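Local coordinates for CD1-2 antigen (Gallus gallus, PDB 3DBX), which probably presents lipid antigens to T cells, as other CD1 molecules do, through a groove in its MHC class I-like ectodomain, which here holds a palmitic acid, at residues Ile219-Leu224 with Leu251-Leu256; Thr103-Tyr108 with Ser169-Ile174. All blocks are in the same frame, centred on the assembly; numbering follows the deposited sequence.

Contact 1: Ile219-Leu224 with Leu251-Leu256; sequences IAVTWL and LRSTLL
I219-L224 and L251-L256 face each other from the two sheets of an immunoglobulin domain, and their side chains meet in the space between. The polar element is a single bond. The indole NE1 of W223 reaches S253 OG at 3.0 Å, but the N-H...O angle is only 132°, so the bond is weak. S253 OG stands anti to its own backbone N, which carries the hydroxyl out to the rim of the indole, and a second weak hydrogen bond joins it to the S237 carbonyl.

The same indole makes the aromatic interaction. With CG anti to the carbonyl carbon, the ring lies over L255, whose CB sits 3.9 Å from the centroid of the W223 five-membered ring and only 3° off its normal, a CH-pi contact. L255 CD2 comes within 4.0 Å of W223 CB, the leucine running along the indole counter to the tryptophan's own direction. One tryptophan thus meets S253 at an edge and L255 with a face.

Purely apolar contacts fill the other end. I219 crosses L251 obliquely, I219 CG2 to L251 CD1 at 3.6 Å, while V221 and L251 meet tip to tip, V221 CG2 lying 4.1 Å from L251 CD2. V221 CG1 rests against S253 CB.

The axes of 220-224 and 251-256 come within 7.9 Å, their directions 22° from parallel, and the strands belong to opposite sheets of the C1-set domain. I219-L224 pairs with strand 265-270, and L251-L256 lies between strands 204-214 and 236-243. W223 also packs on C209 and V221 on C267, the two halves of the intersheet disulfide, so the contact is part of the cystine-tryptophan core characteristic of the immunoglobulin fold.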
loop_
_atom_site.group_PDB
_atom_site.type_symbol
_atom_site.label_atom_id
_atom_site.label_comp_id
_atom_site.label_asym_id
_atom_site.label_seq_id
_atom_site.Cartn_x
_atom_site.Cartn_y
_atom_site.Cartn_z
ATOM N N ILE A 219 -13.685 -1.786 -6.538
ATOM C CA ILE A 219 -14.399 -1.256 -7.720
ATOM C C ILE A 219 -14.341 -2.318 -8.810
ATOM O O ILE A 219 -13.438 -3.188 -8.802
ATOM C CB ILE A 219 -13.740 0.088 -8.209
ATOM C CG1 ILE A 219 -14.668 0.885 -9.153
ATOM C CG2 ILE A 219 -12.356 -0.159 -8.819
ATOM C CD1 ILE A 219 -14.081 2.239 -9.517
ATOM N N ALA A 220 -15.318 -2.304 -9.719
ATOM C CA ALA A 220 -15.225 -3.193 -10.853
ATOM C C ALA A 220 -15.532 -2.408 -12.119
ATOM O O ALA A 220 -16.555 -1.731 -12.211
ATOM C CB ALA A 220 -16.123 -4.376 -10.717
ATOM N N VAL A 221 -14.623 -2.511 -13.075
ATOM C CA VAL A 221 -14.694 -1.778 -14.334
ATOM C C VAL A 221 -14.723 -2.823 -15.438
ATOM O O VAL A 221 -13.802 -3.664 -15.525
ATOM C CB VAL A 221 -13.465 -0.912 -14.524
ATOM C CG1 VAL A 221 -13.541 -0.188 -15.873
ATOM C CG2 VAL A 221 -13.319 0.093 -13.356
ATOM N N THR A 222 -15.788 -2.810 -16.246
ATOM C CA THR A 222 -15.907 -3.753 -17.341
ATOM C C THR A 222 -16.147 -3.007 -18.659
ATOM O O THR A 222 -16.557 -1.845 -18.665
ATOM C CB THR A 222 -16.999 -4.830 -17.096
ATOM O OG1 THR A 222 -18.272 -4.201 -16.914
ATOM C CG2 THR A 222 -16.679 -5.672 -15.819
ATOM N N TRP A 223 -15.840 -3.685 -19.759
ATOM C CA TRP A 223 -16.100 -3.164 -21.081
ATOM C C TRP A 223 -17.325 -3.824 -21.592
ATOM O O TRP A 223 -17.538 -4.998 -21.332
ATOM C CB TRP A 223 -14.916 -3.456 -21.983
ATOM C CG TRP A 223 -13.790 -2.498 -21.695
ATOM C CD1 TRP A 223 -12.720 -2.696 -20.844
ATOM C CD2 TRP A 223 -13.644 -1.187 -22.233
ATOM N NE1 TRP A 223 -11.930 -1.573 -20.832
ATOM C CE2 TRP A 223 -12.468 -0.639 -21.684
ATOM C CE3 TRP A 223 -14.398 -0.416 -23.136
ATOM C CZ2 TRP A 223 -12.037 0.640 -21.995
ATOM C CZ3 TRP A 223 -13.955 0.860 -23.445
ATOM C CH2 TRP A 223 -12.812 1.376 -22.870
ATOM N N LEU A 224 -18.149 -3.070 -22.305
ATOM C CA LEU A 224 -19.316 -3.644 -22.972
ATOM C C LEU A 224 -19.137 -3.499 -24.486
ATOM O O LEU A 224 -18.704 -2.439 -24.959
ATOM C CB LEU A 224 -20.609 -2.969 -22.510
ATOM C CG LEU A 224 -20.949 -2.912 -21.009
ATOM C CD1 LEU A 224 -21.936 -1.782 -20.772
ATOM C CD2 LEU A 224 -21.515 -4.199 -20.530
ATOM N N LEU A 251 -7.775 4.023 -11.500
ATOM C CA LEU A 251 -7.572 2.726 -12.168
ATOM C C LEU A 251 -7.718 3.053 -13.652
ATOM O O LEU A 251 -8.474 3.972 -14.017
ATOM C CB LEU A 251 -8.727 1.754 -11.764
ATOM C CG LEU A 251 -8.758 0.296 -12.208
ATOM C CD1 LEU A 251 -9.741 -0.423 -11.300
ATOM C CD2 LEU A 251 -9.276 0.200 -13.607
ATOM N N ARG A 252 -7.021 2.298 -14.494
ATOM C CA ARG A 252 -7.160 2.381 -15.945
ATOM C C ARG A 252 -7.513 0.965 -16.430
ATOM O O ARG A 252 -6.828 0.002 -16.041
ATOM C CB ARG A 252 -5.791 2.757 -16.507
ATOM C CG ARG A 252 -5.703 3.962 -17.452
ATOM C CD ARG A 252 -4.172 4.239 -17.761
ATOM N NE ARG A 252 -3.865 4.280 -19.203
ATOM C CZ ARG A 252 -3.427 3.245 -19.933
ATOM N NH1 ARG A 252 -3.247 2.044 -19.382
ATOM N NH2 ARG A 252 -3.166 3.414 -21.224
ATOM N N SER A 253 -8.559 0.823 -17.255
ATOM C CA SER A 253 -8.845 -0.460 -17.911
ATOM C C SER A 253 -8.689 -0.264 -19.412
ATOM O O SER A 253 -8.984 0.811 -19.893
ATOM C CB SER A 253 -10.263 -0.941 -17.600
ATOM O OG SER A 253 -10.473 -2.210 -18.235
ATOM N N THR A 254 -8.190 -1.268 -20.142
ATOM C CA THR A 254 -8.013 -1.087 -21.579
ATOM C C THR A 254 -8.497 -2.291 -22.337
ATOM O O THR A 254 -8.431 -3.427 -21.811
ATOM C CB THR A 254 -6.527 -0.818 -22.006
ATOM O OG1 THR A 254 -5.729 -1.981 -21.804
ATOM C CG2 THR A 254 -5.898 0.381 -21.273
ATOM N N LEU A 255 -8.956 -2.048 -23.570
ATOM C CA LEU A 255 -9.446 -3.095 -24.462
ATOM C C LEU A 255 -8.861 -2.871 -25.850
ATOM O O LEU A 255 -9.061 -1.799 -26.433
ATOM C CB LEU A 255 -10.973 -3.064 -24.554
ATOM C CG LEU A 255 -11.661 -4.139 -25.421
ATOM C CD1 LEU A 255 -11.414 -5.523 -24.849
ATOM C CD2 LEU A 255 -13.150 -3.880 -25.587
ATOM N N LEU A 256 -8.150 -3.861 -26.384
ATOM C CA LEU A 256 -7.770 -3.813 -27.804
ATOM C C LEU A 256 -8.941 -4.150 -28.732
ATOM O O LEU A 256 -9.633 -5.145 -28.531
ATOM C CB LEU A 256 -6.577 -4.714 -28.098
ATOM C CG LEU A 256 -5.270 -4.255 -27.439
ATOM C CD1 LEU A 256 -4.349 -5.447 -27.136
ATOM C CD2 LEU A 256 -4.546 -3.267 -28.343
#

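Contact 2: Thr103-Tyr108 with Ser169-Ile174; sequences TGCKLY and SFPNYI. With NAG (2-acetamido-2-deoxy-beta-D-glucopyranose), chain E.
The strand T103-L107 passes beneath the helical segment S169-I174 with 9.0 Å between axes and 59° between their directions, the oblique crossing by which an MHC-like helix lies over its sheet floor. The nearest CA pairs are C105 with F170 and L107 with P171. The helix is kinked at P171, whose ring nitrogen has no hydrogen to give the preceding turn, although I174 N still bonds F170 O at 3.0 Å.

No hydrogen bond spans the two segments; the contact is apolar. C105 SG, anti to its backbone N (chi1 -176°), lies 3.9 Å from I174 CD1 and also packs against F170 CB and P171 CD. The I174 CD1 methyl, at the end of an extended isoleucine chain (chi2 167°), also comes 3.6 Å from C105 O and meets L107 CG tip to tip. L107 crosses P171 at about a right angle, L107 CD1 lying 3.9 Å from P171 O. The F170 ring turns an edge to T103 CG2.

Beyond the end of the strand, Y108 has C6 of the glycan NAG over the centre of one ring face, and K106 CG on the opposite face.

Strand 12-21 flanks the floor strand, where F13 meets F170 edge-to-face; strand 113-121 borders its other side. T103 also touches the bound palmitic acid, so the contact reaches the lipid groove.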
loop_
_atom_site.group_PDB
_atom_site.type_symbol
_atom_site.label_atom_id
_atom_site.label_comp_id
_atom_site.label_asym_id
_atom_site.label_seq_id
_atom_site.Cartn_x
_atom_site.Cartn_y
_atom_site.Cartn_z
ATOM N N THR A 103 1.450 -7.804 11.031
ATOM C CA THR A 103 0.469 -8.317 11.957
ATOM C C THR A 103 -0.934 -7.858 11.520
ATOM O O THR A 103 -1.085 -6.775 10.943
ATOM C CB THR A 103 0.764 -7.761 13.371
ATOM O OG1 THR A 103 2.103 -8.103 13.753
ATOM C CG2 THR A 103 -0.188 -8.315 14.386
ATOM N N GLY A 104 -1.957 -8.662 11.819
ATOM C CA GLY A 104 -3.341 -8.281 11.546
ATOM C C GLY A 104 -4.354 -8.885 12.496
ATOM O O GLY A 104 -4.115 -9.936 13.078
ATOM N N CYS A 105 -5.489 -8.197 12.628
ATOM C CA CYS A 105 -6.650 -8.657 13.396
ATOM C C CYS A 105 -7.903 -8.203 12.641
ATOM O O CYS A 105 -8.130 -6.990 12.472
ATOM C CB CYS A 105 -6.638 -8.045 14.809
ATOM S SG CYS A 105 -7.944 -8.600 15.938
ATOM N N LYS A 106 -8.686 -9.164 12.166
ATOM C CA LYS A 106 -9.964 -8.894 11.508
ATOM C C LYS A 106 -11.095 -9.377 12.401
ATOM O O LYS A 106 -11.000 -10.463 12.975
ATOM C CB LYS A 106 -10.032 -9.633 10.170
ATOM C CG LYS A 106 -11.074 -9.109 9.178
ATOM C CD LYS A 106 -10.794 -9.645 7.770
ATOM C CE LYS A 106 -10.889 -8.535 6.706
ATOM N NZ LYS A 106 -10.152 -8.857 5.429
ATOM N N LEU A 107 -12.157 -8.571 12.525
ATOM C CA LEU A 107 -13.401 -8.999 13.208
ATOM C C LEU A 107 -14.569 -9.176 12.239
ATOM O O LEU A 107 -15.099 -8.192 11.698
ATOM C CB LEU A 107 -13.818 -8.011 14.310
ATOM C CG LEU A 107 -12.858 -7.458 15.373
ATOM C CD1 LEU A 107 -13.689 -6.968 16.553
ATOM C CD2 LEU A 107 -11.849 -8.491 15.857
ATOM N N TYR A 108 -14.966 -10.429 12.031
ATOM C CA TYR A 108 -16.165 -10.747 11.248
ATOM C C TYR A 108 -17.385 -10.543 12.130
ATOM O O TYR A 108 -17.334 -10.808 13.334
ATOM C CB TYR A 108 -16.127 -12.193 10.722
ATOM C CG TYR A 108 -14.865 -12.525 9.951
ATOM C CD1 TYR A 108 -14.740 -12.191 8.603
ATOM C CD2 TYR A 108 -13.791 -13.156 10.574
ATOM C CE1 TYR A 108 -13.582 -12.482 7.895
ATOM C CE2 TYR A 108 -12.630 -13.455 9.874
ATOM C CZ TYR A 108 -12.531 -13.115 8.535
ATOM O OH TYR A 108 -11.381 -13.411 7.839
ATOM N N SER A 169 -7.031 -7.232 23.507
ATOM C CA SER A 169 -6.525 -5.880 23.336
ATOM C C SER A 169 -6.895 -5.283 21.987
ATOM O O SER A 169 -7.505 -4.207 21.933
ATOM C CB SER A 169 -5.015 -5.828 23.590
ATOM O OG SER A 169 -4.739 -6.132 24.959
ATOM N N PHE A 170 -6.559 -5.987 20.905
ATOM C CA PHE A 170 -6.830 -5.474 19.553
ATOM C C PHE A 170 -8.327 -5.418 19.182
ATOM O O PHE A 170 -8.746 -4.424 18.589
ATOM C CB PHE A 170 -6.013 -6.201 18.466
ATOM C CG PHE A 170 -4.530 -5.961 18.534
ATOM C CD1 PHE A 170 -3.983 -5.012 19.401
ATOM C CD2 PHE A 170 -3.676 -6.671 17.696
ATOM C CE1 PHE A 170 -2.599 -4.778 19.452
ATOM C CE2 PHE A 170 -2.282 -6.453 17.725
ATOM C CZ PHE A 170 -1.743 -5.494 18.602
ATOM N N PRO A 171 -9.127 -6.478 19.499
ATOM C CA PRO A 171 -10.586 -6.423 19.318
ATOM C C PRO A 171 -11.327 -5.253 19.993
ATOM O O PRO A 171 -12.171 -4.622 19.340
ATOM C CB PRO A 171 -11.060 -7.770 19.885
ATOM C CG PRO A 171 -9.934 -8.660 19.664
ATOM C CD PRO A 171 -8.716 -7.822 19.940
ATOM N N ASN A 172 -11.064 -4.995 21.279
ATOM C CA ASN A 172 -11.588 -3.800 21.961
ATOM C C ASN A 172 -11.203 -2.473 21.278
ATOM O O ASN A 172 -12.025 -1.566 21.174
ATOM C CB ASN A 172 -11.168 -3.775 23.437
ATOM C CG ASN A 172 -12.039 -4.671 24.313
ATOM O OD1 ASN A 172 -12.255 -5.849 24.004
ATOM N ND2 ASN A 172 -12.549 -4.113 25.417
ATOM N N TYR A 173 -9.957 -2.388 20.816
ATOM C CA TYR A 173 -9.420 -1.213 20.125
ATOM C C TYR A 173 -10.135 -0.922 18.793
ATOM O O TYR A 173 -10.549 0.215 18.541
ATOM C CB TYR A 173 -7.913 -1.413 19.913
ATOM C CG TYR A 173 -7.123 -0.212 19.438
ATOM C CD1 TYR A 173 -7.329 1.068 19.962
ATOM C CD2 TYR A 173 -6.127 -0.374 18.493
ATOM C CE1 TYR A 173 -6.557 2.173 19.508
ATOM C CE2 TYR A 173 -5.369 0.698 18.050
ATOM C CZ TYR A 173 -5.585 1.964 18.560
ATOM O OH TYR A 173 -4.794 2.998 18.080
ATOM N N ILE A 174 -10.296 -1.953 17.964
ATOM C CA ILE A 174 -11.020 -1.853 16.688
ATOM C C ILE A 174 -12.435 -1.290 16.915
ATOM O O ILE A 174 -12.878 -0.371 16.210
ATOM C CB ILE A 174 -11.127 -3.243 16.002
ATOM C CG1 ILE A 174 -9.750 -3.720 15.520
ATOM C CG2 ILE A 174 -12.086 -3.196 14.830
ATOM C CD1 ILE A 174 -9.696 -5.212 15.121
HETATM C C1 NAG E . -18.205 -17.067 10.478
HETATM C C2 NAG E . -18.575 -18.347 9.720
HETATM C C3 NAG E . -17.296 -19.075 9.310
HETATM C C4 NAG E . -16.396 -18.150 8.479
HETATM C C5 NAG E . -16.219 -16.788 9.160
HETATM C C6 NAG E . -15.527 -15.806 8.223
HETATM C C7 NAG E . -20.764 -19.314 10.227
HETATM C C8 NAG E . -21.303 -20.697 9.986
HETATM N N2 NAG E . -19.459 -19.208 10.492
HETATM O O3 NAG E . -17.623 -20.222 8.561
HETATM O O4 NAG E . -15.132 -18.747 8.248
HETATM O O5 NAG E . -17.461 -16.244 9.589
HETATM O O6 NAG E . -16.470 -15.167 7.391
HETATM O O7 NAG E . -21.523 -18.346 10.179
#

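Overall arrangement
From the N terminus the chain first lays down floor strands 12-21, 27-35, 38-43 and 50-52 and helices 66-71 and 77-89, then strand 97-107, where contact 2 opens. A loop of 60 residues, holding floor strands 113-121, 124-130 and 135-138 and helix 143-154, returns on helix 156-180, tying floor to helix in the MHC-like domain. Only after it closes does the chain enter the immunoglobulin domain, where contact 1 closes a shorter loop of 26 residues and joins the two facing sheets. The contacts neither nest nor cross. The centres of contact 1 and contact 2 lie about 35 Å apart, on opposite sides of the chain's centre.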